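Local atomic coordinates of DNA ligase (Archaeoglobus fulgidus, PDB entry 3GDE), a protein that seals nicks in double-stranded DNA, probably in replication, recombination and repair, consuming ATP and passing through an enzyme-bound adenylate. Residues 469-473 with 474-478; 437-440 with 441-444; 173-176 with 177-181; 187-190 with 191-194. All blocks are in the same frame, centred on the assembly; numbering follows the deposited sequence.

Contact 1: residues 469-473 with 474-478; sequences TGFTE and EDLEE
A capping box opens helix 473-483 in the OB-fold domain of the ligase, with Thr472 at the N-cap and Asp475 three residues on. Each residue uses its side chain to serve the backbone N-H of the other. Thr472 OG1 accepts from Asp475 N at 3.0 Å; a chi1 of 63° sets the hydroxyl between the backbone N and the carbonyl carbon, where Asp475 N can reach it. In return Asp475 OD2 takes the hydrogen of Thr472 N at 3.0 Å in a nearly straight bond (169°), met on the anti side of the carboxylate. The first helical bonds follow, Leu476 N to Thr472 O and Glu477 N to Glu473 O. Next to the capping box, Leu476 CD2 lies 3.8 Å from Phe471 CB, while Asp475 CB sits at the edge of the Phe471 ring, which also stacks with Phe527 of strand 526-530. With an alanine here instead of Asp475, Thr472 N would probably lose its carboxylate acceptor and the loop before the helix would be less firmly held. A water lies 2.6 Å from Thr472 OG1 and gives a weak bond to Glu474 OE1 at 3.1 Å.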
# COMPACT_ATOMS: atom_id res chain seq x y z
N THR A 469 -10.14 2.34 23.06
CA THR A 469 -10.50 1.00 23.53
C THR A 469 -9.91 -0.10 22.64
O THR A 469 -9.65 0.11 21.47
CB THR A 469 -12.04 0.80 23.66
OG1 THR A 469 -12.69 1.06 22.40
CG2 THR A 469 -12.61 1.74 24.70
N GLY A 470 -9.72 -1.27 23.24
CA GLY A 470 -9.27 -2.45 22.52
C GLY A 470 -7.80 -2.74 22.71
O GLY A 470 -7.28 -3.70 22.15
N PHE A 471 -7.13 -1.91 23.52
CA PHE A 471 -5.67 -2.02 23.76
C PHE A 471 -5.35 -2.76 25.06
O PHE A 471 -5.96 -2.47 26.09
CB PHE A 471 -5.03 -0.63 23.85
CG PHE A 471 -5.18 0.21 22.61
CD1 PHE A 471 -4.32 0.04 21.52
CD2 PHE A 471 -6.14 1.21 22.56
CE1 PHE A 471 -4.45 0.83 20.39
CE2 PHE A 471 -6.28 2.00 21.43
CZ PHE A 471 -5.43 1.80 20.33
N THR A 472 -4.40 -3.69 25.02
CA THR A 472 -3.79 -4.21 26.26
C THR A 472 -2.71 -3.23 26.67
O THR A 472 -2.33 -2.35 25.90
CB THR A 472 -3.11 -5.57 26.07
OG1 THR A 472 -2.03 -5.44 25.14
CG2 THR A 472 -4.08 -6.61 25.57
N GLU A 473 -2.18 -3.38 27.88
CA GLU A 473 -1.15 -2.44 28.30
C GLU A 473 0.20 -2.69 27.66
O GLU A 473 0.96 -1.75 27.45
CB GLU A 473 -1.08 -2.26 29.82
CG GLU A 473 -0.89 -3.49 30.67
CD GLU A 473 -0.79 -3.12 32.15
OE1 GLU A 473 0.11 -3.66 32.85
OE2 GLU A 473 -1.59 -2.25 32.60
N GLU A 474 0.48 -3.94 27.29
CA GLU A 474 1.64 -4.22 26.48
C GLU A 474 1.49 -3.63 25.05
O GLU A 474 2.47 -3.14 24.49
CB GLU A 474 1.98 -5.72 26.47
CG GLU A 474 1.10 -6.59 25.58
CD GLU A 474 1.38 -8.08 25.74
OE1 GLU A 474 0.45 -8.82 26.16
OE2 GLU A 474 2.52 -8.51 25.44
N ASP A 475 0.27 -3.64 24.50
CA ASP A 475 -0.04 -2.90 23.27
C ASP A 475 0.41 -1.46 23.39
O ASP A 475 1.09 -0.95 22.52
CB ASP A 475 -1.54 -2.91 22.96
CG ASP A 475 -2.00 -4.16 22.25
OD1 ASP A 475 -1.21 -4.77 21.50
OD2 ASP A 475 -3.17 -4.53 22.42
N LEU A 476 0.02 -0.81 24.49
CA LEU A 476 0.37 0.60 24.72
C LEU A 476 1.87 0.82 24.92
O LEU A 476 2.40 1.82 24.48
CB LEU A 476 -0.43 1.19 25.89
CG LEU A 476 -1.95 1.25 25.73
CD1 LEU A 476 -2.64 1.85 26.96
CD2 LEU A 476 -2.35 2.00 24.44
N GLU A 477 2.53 -0.12 25.59
CA GLU A 477 3.98 -0.09 25.75
C GLU A 477 4.64 -0.11 24.38
O GLU A 477 5.48 0.73 24.07
CB GLU A 477 4.47 -1.31 26.55
CG GLU A 477 4.39 -1.16 28.06
CD GLU A 477 4.47 -2.49 28.82
OE1 GLU A 477 5.28 -3.37 28.42
OE2 GLU A 477 3.71 -2.66 29.81
N GLU A 478 4.24 -1.09 23.56
CA GLU A 478 4.83 -1.34 22.25
C GLU A 478 4.58 -0.19 21.26
O GLU A 478 5.47 0.19 20.52
CB GLU A 478 4.34 -2.67 21.68
CG GLU A 478 4.82 -3.89 22.48
CD GLU A 478 4.05 -5.17 22.15
OE1 GLU A 478 2.79 -5.20 22.28
OE2 GLU A 478 4.70 -6.18 21.78
O HOH W 1 -1.51 -7.68 24.02

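Contact 2: residues 437-440 with 441-444; sequences WGEG and KRSH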
# COMPACT_ATOMS: atom_id res chain seq x y z
N TRP A 437 -1.05 11.50 25.31
CA TRP A 437 -0.38 10.87 26.44
C TRP A 437 -1.39 10.52 27.51
O TRP A 437 -2.35 11.27 27.74
CB TRP A 437 0.71 11.79 26.99
CG TRP A 437 1.87 11.92 26.06
CD1 TRP A 437 2.19 13.00 25.29
CD2 TRP A 437 2.85 10.92 25.79
NE1 TRP A 437 3.32 12.73 24.55
CE2 TRP A 437 3.75 11.46 24.83
CE3 TRP A 437 3.07 9.61 26.25
CZ2 TRP A 437 4.85 10.74 24.35
CZ3 TRP A 437 4.16 8.90 25.77
CH2 TRP A 437 5.04 9.47 24.82
N GLY A 438 -1.19 9.37 28.15
CA GLY A 438 -1.97 8.98 29.32
C GLY A 438 -1.70 9.89 30.52
O GLY A 438 -0.96 10.88 30.42
N GLU A 439 -2.29 9.54 31.66
CA GLU A 439 -2.28 10.41 32.84
C GLU A 439 -1.91 9.63 34.11
O GLU A 439 -2.08 8.40 34.16
CB GLU A 439 -3.64 11.12 33.00
CG GLU A 439 -4.82 10.25 33.48
CD GLU A 439 -4.98 8.94 32.69
OE1 GLU A 439 -5.01 8.99 31.44
OE2 GLU A 439 -5.09 7.87 33.33
N GLY A 440 -1.39 10.35 35.11
CA GLY A 440 -0.98 9.74 36.38
C GLY A 440 0.11 8.70 36.21
O GLY A 440 1.24 9.03 35.86
N LYS A 441 -0.24 7.43 36.45
CA LYS A 441 0.70 6.32 36.21
C LYS A 441 0.88 6.07 34.72
O LYS A 441 2.01 5.99 34.24
CB LYS A 441 0.27 5.04 36.94
CG LYS A 441 0.54 5.00 38.46
CD LYS A 441 2.04 5.05 38.84
CE LYS A 441 2.53 6.47 39.14
NZ LYS A 441 4.02 6.57 39.26
N ARG A 442 -0.23 5.97 33.99
CA ARG A 442 -0.24 5.69 32.54
C ARG A 442 0.38 6.81 31.68
O ARG A 442 0.36 6.75 30.45
CB ARG A 442 -1.67 5.37 32.07
CG ARG A 442 -2.47 4.48 33.03
CD ARG A 442 -1.95 3.04 33.04
NE ARG A 442 -2.91 2.08 32.47
CZ ARG A 442 -3.22 1.97 31.18
NH1 ARG A 442 -2.66 2.77 30.28
NH2 ARG A 442 -4.10 1.05 30.79
N SER A 443 0.94 7.81 32.37
CA SER A 443 1.57 8.99 31.77
C SER A 443 2.69 8.67 30.79
O SER A 443 2.94 9.43 29.86
CB SER A 443 2.13 9.87 32.89
OG SER A 443 2.68 11.08 32.40
N HIS A 444 3.37 7.55 31.02
CA HIS A 444 4.50 7.10 30.19
C HIS A 444 4.05 6.38 28.90
O HIS A 444 4.89 5.96 28.10
CB HIS A 444 5.44 6.21 31.01
CG HIS A 444 4.80 4.96 31.51
ND1 HIS A 444 3.86 4.95 32.52
CD2 HIS A 444 4.96 3.66 31.13
CE1 HIS A 444 3.47 3.71 32.74
NE2 HIS A 444 4.12 2.91 31.91
O HOH W 2 1.48 12.19 30.31
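This is a local loop contact: the turn between strands 428-437 and 446-454 of the OB-fold domain folds back on itself, and a short 3-10 segment at 442-444 packs against the end of the first strand. Backbone carbonyls do most of the touching. Gly438 and the 3-10 turn meet through two CA-H...O contacts, Gly438 CA to Arg442 O and Ser443 CA to Gly438 O, each 3.4 Å, the second the straighter at 167°. A side chain on Gly438 would run into Arg442 O, so the close approach depends on glycine; Gly440, with positive phi, makes the bend that follows. Ser443 CB rests 3.2 Å from Gly440 O. Trp437 brings the six-membered part of its indole up to the turn: CE3 lies 3.6 Å from Ser443 O, and His444 O sits near the ring plane at the CZ3 edge. The same indole touches Thr480 and Ile487. His444 ND1 donates to Lys441 O at 2.7 Å, in the imidazole plane, though bent at the hydrogen (131°). Ser443 OG, turned anti to the backbone N (chi1 -176°), gives its hydrogen to a water at 2.7 Å, which in turn donates to Gly438 O at 2.8 Å.

Contact 3: residues 173-176 with 177-181; sequences GIMR and DAIAR
Arg176 runs alongside Asp177, its neighbour on helix 172-182, and lays one guanidinium face against its carboxylate. CB lies 3.1 Å from Asp177 N, and CG and CD pass at 3.9 Å from Asp177 OD1. A bend at chi3 (42°) then turns the guanidinium across the carboxylate, the two planes 76° apart. NE stays at 3.7 Å from Asp177 OD1, whereas NH1 approaches to 2.8 Å. This is a salt bridge of charge alone: the oxygen sits over one guanidinium face, and no N-H points at it. NH2 stays 3.8 Å from Asp177 OD1. A leucine in place of Arg176 would probably leave the Asp177 carboxylate without this countercharge, close to the carbonyl oxygen of Gly173. The helix itself is held by regular backbone bonds, Asp177 N to Gly173 O and Ala180 N to Arg176 O among them, and Met175 CE meets Ile179 CD1 at 4.3 Å. Within the N-terminal DNA-binding domain, helix 172-182 is packed between several others: Ile174 and Ala178 touch helix 22-34, Met175 and Ile179 meet helices 39-49 and 200-216, and Ala180 rests on Pro187 and Val190 of helix 187-197.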
# COMPACT_ATOMS: atom_id res chain seq x y z
N GLY A 173 -3.91 9.88 -8.12
CA GLY A 173 -4.89 10.44 -9.05
C GLY A 173 -4.34 11.61 -9.85
O GLY A 173 -4.49 11.67 -11.07
N ILE A 174 -3.70 12.55 -9.17
CA ILE A 174 -3.07 13.67 -9.85
C ILE A 174 -1.98 13.18 -10.82
O ILE A 174 -1.93 13.60 -11.98
CB ILE A 174 -2.54 14.71 -8.86
CG1 ILE A 174 -3.72 15.46 -8.25
CG2 ILE A 174 -1.53 15.65 -9.53
CD1 ILE A 174 -3.37 16.28 -7.01
N MET A 175 -1.15 12.25 -10.36
CA MET A 175 -0.08 11.70 -11.20
C MET A 175 -0.56 10.98 -12.47
O MET A 175 0.02 11.18 -13.54
CB MET A 175 0.85 10.80 -10.40
CG MET A 175 1.78 11.58 -9.48
SD MET A 175 2.75 12.83 -10.35
CE MET A 175 3.66 11.78 -11.50
N ARG A 176 -1.60 10.14 -12.34
CA ARG A 176 -2.26 9.49 -13.48
C ARG A 176 -2.71 10.55 -14.49
O ARG A 176 -2.43 10.45 -15.68
CB ARG A 176 -3.46 8.62 -13.03
CG ARG A 176 -4.57 8.42 -14.10
CD ARG A 176 -5.92 7.91 -13.57
NE ARG A 176 -6.34 8.56 -12.33
CZ ARG A 176 -7.36 9.41 -12.19
NH1 ARG A 176 -8.13 9.73 -13.24
NH2 ARG A 176 -7.63 9.94 -11.00
N ASP A 177 -3.37 11.58 -13.98
CA ASP A 177 -3.93 12.65 -14.79
C ASP A 177 -2.85 13.51 -15.45
O ASP A 177 -3.02 13.97 -16.59
CB ASP A 177 -4.85 13.54 -13.95
CG ASP A 177 -6.17 12.87 -13.57
OD1 ASP A 177 -6.48 11.78 -14.09
OD2 ASP A 177 -6.92 13.44 -12.75
N ALA A 178 -1.74 13.72 -14.74
CA ALA A 178 -0.62 14.53 -15.21
C ALA A 178 0.16 13.80 -16.30
O ALA A 178 0.59 14.42 -17.28
CB ALA A 178 0.28 14.91 -14.06
N ILE A 179 0.33 12.50 -16.13
CA ILE A 179 0.96 11.66 -17.15
C ILE A 179 0.10 11.59 -18.41
O ILE A 179 0.63 11.64 -19.53
CB ILE A 179 1.26 10.24 -16.61
CG1 ILE A 179 2.42 10.29 -15.61
CG2 ILE A 179 1.57 9.27 -17.77
CD1 ILE A 179 2.48 9.09 -14.67
N ALA A 180 -1.21 11.48 -18.22
CA ALA A 180 -2.15 11.51 -19.34
C ALA A 180 -2.10 12.86 -20.10
O ALA A 180 -2.07 12.88 -21.33
CB ALA A 180 -3.57 11.22 -18.87
N ARG A 181 -2.09 13.96 -19.35
CA ARG A 181 -2.03 15.31 -19.91
C ARG A 181 -0.73 15.55 -20.69
O ARG A 181 -0.77 16.07 -21.82
CB ARG A 181 -2.19 16.34 -18.80
CG ARG A 181 -2.32 17.79 -19.29
CD ARG A 181 -2.57 18.73 -18.14
NE ARG A 181 -2.69 20.12 -18.57
CZ ARG A 181 -3.84 20.70 -18.91
NH1 ARG A 181 -4.98 20.02 -18.87
NH2 ARG A 181 -3.85 21.98 -19.29

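Contact 4: residues 187-190 with 191-194; sequences PETV and ERAY
Arg192 doubles back over Thr189 one turn earlier on helix 187-197, a helix of the all-helical N-terminal domain. Its NH1 comes to 3.4 Å from Thr189 CB, and NH2 to 3.8 Å from Thr189 CG2, so the flat guanidinium lies across the methyl side of the threonine rather than at its hydroxyl. One guanidinium face carries both Glu188 O and Thr189 CA, each offset toward the rim. A bend at chi3 (-93°), after an extended chi2, turns the head back over this turn of backbone. Glu188 O is also the acceptor for Arg192 N at 2.9 Å, with the donor above the carbonyl plane, which places this one oxygen against both the backbone and the side chain of Arg192.

The next shell is the helix itself. Glu191 N binds Pro187 O at 3.0 Å, Ala193 N reaches Thr189 O, and Tyr194 N reaches Val190 O. Asp186, just before the helix, accepts from Glu188 N through OD1. Further out, Thr189 and Val190 turn to Leu215 of helix 200-216, where Thr189 OG1 also makes a weak hydrogen bond to Glu212 OE1, while Val190 and Pro187 touch Ala180 of helix 172-182. Tyr194 CB passes 3.5 Å from Val190 O, and the phenol OH beyond it is hydrogen-bonded to Glu172 OE2.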
# COMPACT_ATOMS: atom_id res chain seq x y z
N PRO A 187 -6.67 9.31 -19.56
CA PRO A 187 -6.36 8.99 -18.16
C PRO A 187 -6.76 7.56 -17.77
O PRO A 187 -6.14 6.98 -16.89
CB PRO A 187 -7.19 10.00 -17.37
CG PRO A 187 -7.43 11.13 -18.30
CD PRO A 187 -7.50 10.53 -19.67
N GLU A 188 -7.79 7.02 -18.43
CA GLU A 188 -8.27 5.66 -18.18
C GLU A 188 -7.33 4.59 -18.68
O GLU A 188 -7.22 3.53 -18.07
CB GLU A 188 -9.65 5.43 -18.79
CG GLU A 188 -10.76 5.54 -17.80
CD GLU A 188 -11.58 6.80 -17.97
OE1 GLU A 188 -11.03 7.91 -17.77
OE2 GLU A 188 -12.79 6.66 -18.29
N THR A 189 -6.66 4.85 -19.79
CA THR A 189 -5.67 3.91 -20.28
C THR A 189 -4.31 4.03 -19.57
O THR A 189 -3.57 3.07 -19.54
CB THR A 189 -5.61 3.82 -21.84
OG1 THR A 189 -4.26 3.86 -22.33
CG2 THR A 189 -6.41 4.92 -22.45
N VAL A 190 -4.02 5.18 -18.97
CA VAL A 190 -2.85 5.32 -18.08
C VAL A 190 -3.11 4.50 -16.81
O VAL A 190 -2.29 3.68 -16.39
CB VAL A 190 -2.54 6.81 -17.70
CG1 VAL A 190 -1.53 6.89 -16.54
CG2 VAL A 190 -2.02 7.58 -18.92
N GLU A 191 -4.29 4.73 -16.24
CA GLU A 191 -4.83 3.96 -15.14
C GLU A 191 -4.75 2.46 -15.40
O GLU A 191 -4.19 1.72 -14.59
CB GLU A 191 -6.28 4.35 -14.91
CG GLU A 191 -7.00 3.47 -13.91
CD GLU A 191 -7.13 4.13 -12.59
OE1 GLU A 191 -8.24 4.65 -12.31
OE2 GLU A 191 -6.12 4.17 -11.85
N ARG A 192 -5.33 2.01 -16.51
CA ARG A 192 -5.35 0.58 -16.88
C ARG A 192 -3.96 -0.04 -16.95
O ARG A 192 -3.77 -1.15 -16.48
CB ARG A 192 -6.09 0.35 -18.19
CG ARG A 192 -7.54 -0.03 -18.02
CD ARG A 192 -8.20 -0.34 -19.36
NE ARG A 192 -8.85 0.84 -19.93
CZ ARG A 192 -8.50 1.44 -21.06
NH1 ARG A 192 -7.50 0.96 -21.79
NH2 ARG A 192 -9.16 2.52 -21.48
N ALA A 193 -3.02 0.68 -17.55
CA ALA A 193 -1.62 0.25 -17.66
C ALA A 193 -0.93 0.15 -16.29
O ALA A 193 -0.10 -0.74 -16.04
CB ALA A 193 -0.85 1.19 -18.58
N TYR A 194 -1.26 1.09 -15.41
CA TYR A 194 -0.78 1.07 -14.03
C TYR A 194 -1.26 -0.16 -13.26
O TYR A 194 -0.50 -0.75 -12.48
CB TYR A 194 -1.22 2.34 -13.30
CG TYR A 194 -0.66 2.49 -11.90
CD1 TYR A 194 0.68 2.19 -11.62
CD2 TYR A 194 -1.46 2.96 -10.87
CE1 TYR A 194 1.20 2.35 -10.34
CE2 TYR A 194 -0.96 3.13 -9.59
CZ TYR A 194 0.37 2.82 -9.33
OH TYR A 194 0.86 2.98 -8.05

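Overall arrangement
The four contacts form two pairs, one in the OB-fold domain and one in the N-terminal domain. Contacts 3 and 4 lie on successive helices, centres 9 Å apart, and touch directly: Arg176 CD is 3.5 Å from Pro187 O. Contacts 1 and 2 have centres 13 Å apart, and there Leu476 CD1 lies 3.4 Å from Arg442 NH1. Between the pairs the centres are 42 to 50 Å apart. Backbone bonds from Gly173 and Ile174 to Pro456 and Val457 join contact 3 to the OB-fold domain. Contacts 1 to 3 lie away from the predicted ATP site; in contact 4 the side chains of Glu191 and Tyr194 are about 11 Å from those of Arg414 and Arg272, respectively, both predicted to bind ATP.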